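Local atomic coordinates of protein PES4 (Saccharomyces cerevisiae, PDB entry 6EXX), a protein that probably binds RNA, including the 3' untranslated regions of mRNAs, with this chain forming its fourth RNA recognition motif (RRM). Residues Arg29-Gln34 and Phe48-Asn53; Leu7-Ala12 and Ser42-Gly47. All blocks are in the same frame, centred on the assembly; numbering follows the deposited sequence.

Contact 1 (Arg29-Gln34 and Phe48-Asn53)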
ATOM      1  N   ARG A  29       1.123  10.475  -8.225  1.00 13.04           N
ATOM      2  CA  ARG A  29       1.813   9.612  -9.171  1.00 14.12           C
ATOM      3  C   ARG A  29       2.985   8.944  -8.461  1.00 13.31           C
ATOM      4  O   ARG A  29       4.048   9.542  -8.316  1.00 13.72           O
ATOM      5  CB  ARG A  29       2.324  10.433 -10.356  1.00 18.03           C
ATOM      6  CG  ARG A  29       1.221  11.150 -11.120  1.00 22.86           C
ATOM      7  CD  ARG A  29       1.760  11.896 -12.332  1.00 28.31           C
ATOM      8  NE  ARG A  29       2.723  12.930 -11.963  1.00 33.31           N
ATOM      9  CZ  ARG A  29       3.986  12.961 -12.373  1.00 37.09           C
ATOM     10  NH1 ARG A  29       4.452  12.011 -13.176  1.00 38.61           N
ATOM     11  NH2 ARG A  29       4.787  13.943 -11.983  1.00 38.09           N
ATOM     12  N   PRO A  30       2.788   7.705  -7.992  1.00 13.38           N
ATOM     13  CA  PRO A  30       3.899   7.002  -7.355  1.00 12.42           C
ATOM     14  C   PRO A  30       4.947   6.638  -8.392  1.00 12.12           C
ATOM     15  O   PRO A  30       4.639   6.540  -9.578  1.00 14.40           O
ATOM     16  CB  PRO A  30       3.240   5.742  -6.794  1.00 13.71           C
ATOM     17  CG  PRO A  30       2.090   5.495  -7.710  1.00 15.34           C
ATOM     18  CD  PRO A  30       1.597   6.849  -8.122  1.00 14.41           C
ATOM     19  N   PHE A  31       6.180   6.450  -7.947  1.00 11.69           N
ATOM     20  CA  PHE A  31       7.203   5.884  -8.810  1.00 12.41           C
ATOM     21  C   PHE A  31       6.874   4.425  -9.125  1.00 12.52           C
ATOM     22  O   PHE A  31       7.095   3.971 -10.247  1.00 15.18           O
ATOM     23  CB  PHE A  31       8.584   5.964  -8.158  1.00 13.26           C
ATOM     24  CG  PHE A  31       9.257   7.307  -8.266  1.00 14.74           C
ATOM     25  CD1 PHE A  31       9.213   8.044  -9.436  1.00 16.06           C
ATOM     26  CD2 PHE A  31       9.990   7.808  -7.201  1.00 15.26           C
ATOM     27  CE1 PHE A  31       9.860   9.263  -9.528  1.00 17.03           C
ATOM     28  CE2 PHE A  31      10.638   9.025  -7.295  1.00 15.59           C
ATOM     29  CZ  PHE A  31      10.566   9.751  -8.452  1.00 16.01           C
ATOM     30  N   LYS A  32       6.363   3.684  -8.141  1.00 11.75           N
ATOM     31  CA  LYS A  32       6.107   2.260  -8.333  1.00 12.45           C
ATOM     32  C   LYS A  32       5.097   1.753  -7.317  1.00 11.00           C
ATOM     33  O   LYS A  32       5.204   2.064  -6.143  1.00 11.46           O
ATOM     34  CB  LYS A  32       7.413   1.469  -8.174  1.00 15.80           C
ATOM     35  CG  LYS A  32       7.296  -0.017  -8.504  1.00 20.06           C
ATOM     36  CD  LYS A  32       7.312  -0.251 -10.009  1.00 24.54           C
ATOM     37  CE  LYS A  32       7.343  -1.732 -10.353  1.00 27.88           C
ATOM     38  NZ  LYS A  32       6.033  -2.391 -10.104  1.00 29.81           N
ATOM     39  N   ILE A  33       4.142   0.952  -7.780  1.00 11.27           N
ATOM     40  CA  ILE A  33       3.305   0.137  -6.906  1.00 10.69           C
ATOM     41  C   ILE A  33       3.696  -1.294  -7.191  1.00 11.25           C
ATOM     42  O   ILE A  33       3.646  -1.721  -8.338  1.00 12.98           O
ATOM     43  CB  ILE A  33       1.808   0.317  -7.190  1.00 12.35           C
ATOM     44  CG1 ILE A  33       1.413   1.765  -6.938  1.00 13.38           C
ATOM     45  CG2 ILE A  33       0.983  -0.640  -6.327  1.00 12.93           C
ATOM     46  CD1 ILE A  33      -0.024   2.099  -7.317  1.00 14.34           C
ATOM     47  N   GLN A  34       4.101  -2.037  -6.172  1.00 11.18           N
ATOM     48  CA  GLN A  34       4.601  -3.384  -6.379  1.00 12.82           C
ATOM     49  C   GLN A  34       4.111  -4.320  -5.290  1.00 12.08           C
ATOM     50  O   GLN A  34       4.515  -4.198  -4.141  1.00 13.88           O
ATOM     51  CB  GLN A  34       6.127  -3.361  -6.380  1.00 15.51           C
ATOM     52  CG  GLN A  34       6.774  -4.727  -6.551  1.00 17.89           C
ATOM     53  CD  GLN A  34       8.193  -4.628  -7.059  1.00 20.39           C
ATOM     54  OE1 GLN A  34       8.468  -3.904  -8.013  1.00 22.33           O
ATOM     55  NE2 GLN A  34       9.103  -5.342  -6.418  1.00 20.39           N
ATOM     56  N   PHE A  48       5.059  -2.854  -1.691  1.00  9.46           N
ATOM     57  CA  PHE A  48       5.340  -1.481  -1.319  1.00  8.92           C
ATOM     58  C   PHE A  48       4.826  -0.519  -2.365  1.00  9.27           C
ATOM     59  O   PHE A  48       4.535  -0.900  -3.504  1.00  9.80           O
ATOM     60  CB  PHE A  48       6.846  -1.265  -1.118  1.00  9.94           C
ATOM     61  CG  PHE A  48       7.661  -1.514  -2.356  1.00 11.42           C
ATOM     62  CD1 PHE A  48       7.868  -0.506  -3.291  1.00 13.12           C
ATOM     63  CD2 PHE A  48       8.234  -2.751  -2.584  1.00 13.27           C
ATOM     64  CE1 PHE A  48       8.615  -0.741  -4.431  1.00 14.52           C
ATOM     65  CE2 PHE A  48       8.986  -2.989  -3.719  1.00 15.05           C
ATOM     66  CZ  PHE A  48       9.178  -1.983  -4.639  1.00 15.05           C
ATOM     67  N   ILE A  49       4.713   0.738  -1.958  1.00  8.85           N
ATOM     68  CA  ILE A  49       4.508   1.829  -2.889  1.00  8.52           C
ATOM     69  C   ILE A  49       5.649   2.807  -2.671  1.00  8.88           C
ATOM     70  O   ILE A  49       5.880   3.272  -1.547  1.00  9.45           O
ATOM     71  CB  ILE A  49       3.159   2.555  -2.701  1.00  8.88           C
ATOM     72  CG1 ILE A  49       1.991   1.558  -2.732  1.00  9.94           C
ATOM     73  CG2 ILE A  49       3.021   3.623  -3.773  1.00  9.70           C
ATOM     74  CD1 ILE A  49       0.660   2.183  -2.329  1.00 11.35           C
ATOM     75  N   LYS A  50       6.362   3.116  -3.750  1.00  8.64           N
ATOM     76  CA  LYS A  50       7.470   4.058  -3.705  1.00  9.54           C
ATOM     77  C   LYS A  50       6.959   5.385  -4.226  1.00  9.42           C
ATOM     78  O   LYS A  50       6.546   5.478  -5.381  1.00 10.94           O
ATOM     79  CB  LYS A  50       8.642   3.587  -4.561  1.00 10.73           C
ATOM     80  CG  LYS A  50       9.871   4.480  -4.424  1.00 12.90           C
ATOM     81  CD  LYS A  50      10.916   4.265  -5.511  1.00 17.48           C
ATOM     82  CE  LYS A  50      11.394   2.844  -5.604  1.00 20.47           C
ATOM     83  NZ  LYS A  50      12.427   2.744  -6.668  1.00 21.02           N
ATOM     84  N   PHE A  51       6.983   6.393  -3.362  1.00  9.66           N
ATOM     85  CA  PHE A  51       6.491   7.726  -3.686  1.00 10.01           C
ATOM     86  C   PHE A  51       7.631   8.698  -3.973  1.00 10.68           C
ATOM     87  O   PHE A  51       8.765   8.510  -3.527  1.00 11.25           O
ATOM     88  CB  PHE A  51       5.660   8.278  -2.529  1.00  9.54           C
ATOM     89  CG  PHE A  51       4.421   7.483  -2.239  1.00  8.89           C
ATOM     90  CD1 PHE A  51       3.254   7.721  -2.947  1.00  9.93           C
ATOM     91  CD2 PHE A  51       4.416   6.513  -1.253  1.00  8.63           C
ATOM     92  CE1 PHE A  51       2.111   7.012  -2.669  1.00  9.95           C
ATOM     93  CE2 PHE A  51       3.270   5.803  -0.982  1.00  9.23           C
ATOM     94  CZ  PHE A  51       2.124   6.048  -1.694  1.00  9.08           C
ATOM     95  N   ARG A  52       7.307   9.754  -4.710  1.00 11.70           N
ATOM     96  CA  ARG A  52       8.273  10.784  -5.052  1.00 12.41           C
ATOM     97  C   ARG A  52       8.707  11.625  -3.860  1.00 13.43           C
ATOM     98  O   ARG A  52       9.797  12.190  -3.876  1.00 15.03           O
ATOM     99  CB  ARG A  52       7.686  11.695  -6.124  1.00 13.57           C
ATOM    100  CG  ARG A  52       7.331  10.979  -7.398  1.00 16.31           C
ATOM    101  CD  ARG A  52       6.406  11.814  -8.270  1.00 19.10           C
ATOM    102  NE  ARG A  52       6.031  11.098  -9.485  1.00 22.49           N
ATOM    103  CZ  ARG A  52       6.743  11.093 -10.606  1.00 25.77           C
ATOM    104  NH1 ARG A  52       7.880  11.771 -10.688  1.00 26.98           N
ATOM    105  NH2 ARG A  52       6.312  10.406 -11.652  1.00 27.39           N
ATOM    106  N   ASN A  53       7.855  11.724  -2.848  1.00 13.64           N
ATOM    107  CA  ASN A  53       8.153  12.546  -1.689  1.00 14.09           C
ATOM    108  C   ASN A  53       7.282  12.118  -0.516  1.00 13.54           C
ATOM    109  O   ASN A  53       6.354  11.312  -0.664  1.00 12.55           O
ATOM    110  CB  ASN A  53       7.969  14.036  -2.004  1.00 15.32           C
ATOM    111  CG  ASN A  53       6.626  14.336  -2.617  1.00 16.99           C
ATOM    112  OD1 ASN A  53       5.584  14.039  -2.032  1.00 17.33           O
ATOM    113  ND2 ASN A  53       6.639  14.926  -3.809  1.00 20.14           N
TER
HETATM  114  O   HOH W   1       4.590   9.991  -5.538  1.00 13.24           O
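R52 packs between F31 and R29. Its CG sits over the centre of the F31 ring, a CH-pi contact 3.7 Å from the centroid, and F31 CE1 lies over one face of its guanidinium. The R29 guanidinium covers the opposite face, its NH1 2.9 Å from R52 NH2, two donors of like charge, not bonded. R52 CG stands beside its own backbone N (chi1 -60°), and the chain runs extended from there to NE, which donates to R29 O (2.8 Å); a water that accepts from R52 N donates to the same oxygen. An alanine at R52 would probably leave R29 O without its NE donor and strip the CH-pi cover from the F31 ring. Next along the strands, K50 O takes a weak bond from F31 N and a second, 3.3 Å long, from K32 N, a classic beta bulge. K50 N to K32 O and a reciprocal Q34–F48 pair continue the antiparallel pairing. Q34 CB lies over the F48 ring, 4.0 Å from its centroid, while Q34 NE2 bonds D36. P30 CB meets I49 CG2 at 3.7 Å. I33 packs on helix 16-25 and F51 on helix 54-64, while strand 3-10 flanks strand 44-51 on its other edge.

Contact 2 (Leu7-Ala12 and Ser42-Gly47)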
ATOM      1  N   LEU A   7       3.959  -2.462   2.771  1.00  8.37           N
ATOM      2  CA  LEU A   7       2.618  -2.938   3.048  1.00  7.98           C
ATOM      3  C   LEU A   7       2.635  -4.444   3.235  1.00  8.48           C
ATOM      4  O   LEU A   7       3.318  -5.156   2.499  1.00  9.71           O
ATOM      5  CB  LEU A   7       1.698  -2.617   1.868  1.00  9.41           C
ATOM      6  CG  LEU A   7       1.518  -1.142   1.538  1.00 10.73           C
ATOM      7  CD1 LEU A   7       0.685  -0.979   0.287  1.00 11.56           C
ATOM      8  CD2 LEU A   7       0.903  -0.385   2.706  1.00 12.01           C
ATOM      9  N   GLU A   8       1.860  -4.937   4.195  1.00  8.15           N
ATOM     10  CA  GLU A   8       1.660  -6.364   4.343  1.00  8.67           C
ATOM     11  C   GLU A   8       0.278  -6.628   4.935  1.00  8.21           C
ATOM     12  O   GLU A   8      -0.471  -5.708   5.252  1.00  8.29           O
ATOM     13  CB  GLU A   8       2.775  -6.976   5.194  1.00 10.67           C
ATOM     14  CG  GLU A   8       2.731  -6.557   6.635  1.00 12.33           C
ATOM     15  CD  GLU A   8       3.785  -7.232   7.480  1.00 15.22           C
ATOM     16  OE1 GLU A   8       4.920  -7.419   6.999  1.00 17.49           O
ATOM     17  OE2 GLU A   8       3.469  -7.578   8.631  1.00 16.78           O
ATOM     18  N   ASN A   9      -0.046  -7.906   5.069  1.00  8.02           N
ATOM     19  CA  ASN A   9      -1.372  -8.310   5.507  1.00  8.17           C
ATOM     20  C   ASN A   9      -2.432  -7.776   4.544  1.00  7.71           C
ATOM     21  O   ASN A   9      -3.539  -7.419   4.965  1.00  8.37           O
ATOM     22  CB  ASN A   9      -1.648  -7.870   6.950  1.00  8.63           C
ATOM     23  CG  ASN A   9      -2.566  -8.831   7.689  1.00  9.63           C
ATOM     24  OD1 ASN A   9      -2.426 -10.053   7.561  1.00 10.75           O
ATOM     25  ND2 ASN A   9      -3.503  -8.298   8.458  1.00  9.97           N
ATOM     26  N   LEU A  10      -2.105  -7.752   3.250  1.00  7.62           N
ATOM     27  CA  LEU A  10      -3.037  -7.315   2.224  1.00  7.06           C
ATOM     28  C   LEU A  10      -3.920  -8.473   1.772  1.00  7.19           C
ATOM     29  O   LEU A  10      -3.445  -9.492   1.267  1.00  8.10           O
ATOM     30  CB  LEU A  10      -2.301  -6.769   1.007  1.00  7.67           C
ATOM     31  CG  LEU A  10      -1.305  -5.643   1.268  1.00  8.04           C
ATOM     32  CD1 LEU A  10      -0.706  -5.183  -0.035  1.00  9.07           C
ATOM     33  CD2 LEU A  10      -1.950  -4.497   2.043  1.00  9.48           C
ATOM     34  N   SER A  11      -5.220  -8.317   1.946  1.00  6.93           N
ATOM     35  CA  SER A  11      -6.173  -9.260   1.402  1.00  7.33           C
ATOM     36  C   SER A  11      -6.093  -9.265  -0.120  1.00  6.79           C
ATOM     37  O   SER A  11      -5.565  -8.362  -0.764  1.00  7.19           O
ATOM     38  CB  SER A  11      -7.569  -8.865   1.842  1.00  7.77           C
ATOM     39  OG  SER A  11      -7.897  -7.616   1.282  1.00  8.01           O
ATOM     40  N   ALA A  12      -6.664 -10.307  -0.713  1.00  7.44           N
ATOM     41  CA  ALA A  12      -6.750 -10.397  -2.165  1.00  7.58           C
ATOM     42  C   ALA A  12      -7.395  -9.174  -2.808  1.00  6.82           C
ATOM     43  O   ALA A  12      -6.978  -8.752  -3.886  1.00  7.64           O
ATOM     44  CB  ALA A  12      -7.500 -11.656  -2.568  1.00  8.11           C
ATOM     45  N   SER A  42      -0.857 -16.785   6.291  1.00 15.30           N
ATOM     46  CA  SER A  42      -1.961 -15.865   6.531  1.00 13.48           C
ATOM     47  C   SER A  42      -2.847 -15.656   5.304  1.00 12.66           C
ATOM     48  O   SER A  42      -3.896 -15.021   5.401  1.00 12.99           O
ATOM     49  CB  SER A  42      -1.404 -14.515   6.986  1.00 13.81           C
ATOM     50  OG  SER A  42      -0.628 -13.905   5.969  1.00 13.74           O
ATOM     51  N   SER A  43      -2.413 -16.172   4.159  1.00 11.79           N
ATOM     52  CA  SER A  43      -3.095 -15.952   2.885  1.00 11.83           C
ATOM     53  C   SER A  43      -3.267 -14.461   2.605  1.00 10.00           C
ATOM     54  O   SER A  43      -4.360 -13.990   2.286  1.00 10.62           O
ATOM     55  CB  SER A  43      -4.445 -16.670   2.850  1.00 14.69           C
ATOM     56  OG  SER A  43      -4.272 -18.046   3.110  1.00 19.19           O
ATOM     57  N   THR A  44      -2.176 -13.720   2.734  1.00  9.21           N
ATOM     58  CA  THR A  44      -2.171 -12.298   2.424  1.00  8.93           C
ATOM     59  C   THR A  44      -0.934 -11.938   1.634  1.00  8.38           C
ATOM     60  O   THR A  44       0.056 -12.686   1.610  1.00  9.52           O
ATOM     61  CB  THR A  44      -2.210 -11.418   3.691  1.00  9.70           C
ATOM     62  OG1 THR A  44      -1.053 -11.673   4.494  1.00 10.55           O
ATOM     63  CG2 THR A  44      -3.474 -11.657   4.510  1.00 10.24           C
ATOM     64  N   TYR A  45      -1.011 -10.779   0.991  1.00  8.05           N
ATOM     65  CA  TYR A  45       0.040 -10.274   0.126  1.00  8.18           C
ATOM     66  C   TYR A  45       0.833  -9.161   0.800  1.00  8.30           C
ATOM     67  O   TYR A  45       0.430  -8.596   1.816  1.00  8.83           O
ATOM     68  CB  TYR A  45      -0.568  -9.746  -1.175  1.00  8.38           C
ATOM     69  CG  TYR A  45      -1.169 -10.810  -2.066  1.00  8.53           C
ATOM     70  CD1 TYR A  45      -2.470 -11.268  -1.889  1.00  8.39           C
ATOM     71  CD2 TYR A  45      -0.434 -11.342  -3.098  1.00  9.22           C
ATOM     72  CE1 TYR A  45      -3.010 -12.244  -2.727  1.00  8.84           C
ATOM     73  CE2 TYR A  45      -0.952 -12.306  -3.936  1.00  9.64           C
ATOM     74  CZ  TYR A  45      -2.245 -12.759  -3.747  1.00  8.97           C
ATOM     75  OH  TYR A  45      -2.734 -13.710  -4.599  1.00  9.96           O
ATOM     76  N   SER A  46       1.969  -8.859   0.190  1.00  8.74           N
ATOM     77  CA  SER A  46       2.833  -7.798   0.672  1.00  8.81           C
ATOM     78  C   SER A  46       3.557  -7.139  -0.487  1.00  8.48           C
ATOM     79  O   SER A  46       3.662  -7.704  -1.573  1.00  9.34           O
ATOM     80  CB  SER A  46       3.843  -8.347   1.670  1.00 10.21           C
ATOM     81  OG  SER A  46       4.624  -9.363   1.086  1.00 12.62           O
ATOM     82  N   GLY A  47       4.055  -5.938  -0.245  1.00  9.00           N
ATOM     83  CA  GLY A  47       4.779  -5.201  -1.249  1.00 10.02           C
ATOM     84  C   GLY A  47       5.044  -3.800  -0.765  1.00  9.13           C
ATOM     85  O   GLY A  47       5.222  -3.573   0.439  1.00  9.34           O
TER
HETATM   86  O   HOH W   2       1.338 -10.442   4.517  1.00 14.02           O
HETATM   87  O   HOH W   3      -6.128 -13.435   0.180  1.00 16.84           O
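Strands 3-10 and 44-51, which meet here through L7, L10, Y45 and G47, are the central pair of the RRM sheet and carry its RNP2 and RNP1 sequence motifs. L7 and G47 form an antiparallel hydrogen-bonded pair, L7 N to G47 O and G47 N to L7 O both at 2.9 Å. Next to it, S46 CB rests against E8 CB at 3.9 Å. The following hydrogen-bonded pair, L10 with Y45, comes one residue late on the first strand: N9 and L10 both face Y45, a G1 beta bulge. N9 takes the left-handed backbone conformation (phi 59°) that this bulge needs. The turn leaves N9 N at a poor angle to Y45 O, and it donates instead to a water, 2.9 Å away. The same water is hydrogen-bonded to T44 OG1, which lies between its own backbone N and carbonyl carbon (chi1 61°). N9 ND2 reaches I73 O, tying the bulge to strand 72-78.

On the face shared by L7, L10 and Y45, the L10 and Y45 side chains touch at their CB atoms (4.1 Å), and L10 packs on V74 and I35 of the flanking strands. The Y45 ring, which also meets Y38, turns its edge to L10 O. Beside the L10–Y45 pair, T44 CB is 3.3 Å from L10 O, the acceptor of Y45 N (2.8 Å).

How the contacts relate
Both contacts use strand 44-51: contact 1 pairs its C-terminal half with edge strand 32-39, contact 2 its N-terminal half with central strand 3-10. Their centres lie about 17 Å apart, on opposite sides of the chain's centre, yet I49 CD1 of contact 1 meets L7 CD1 of contact 2 at 4.1 Å. Each pairing includes a bulge, classic in contact 1 and G1 in contact 2. Contact 1 covers more surface (688 against 401 Å²), largely through aromatic and arginine side chains that are exposed or partly exposed. Contact 2, between two inner strands, has more buried residues and relies on backbone pairs and small hydroxyl side chains.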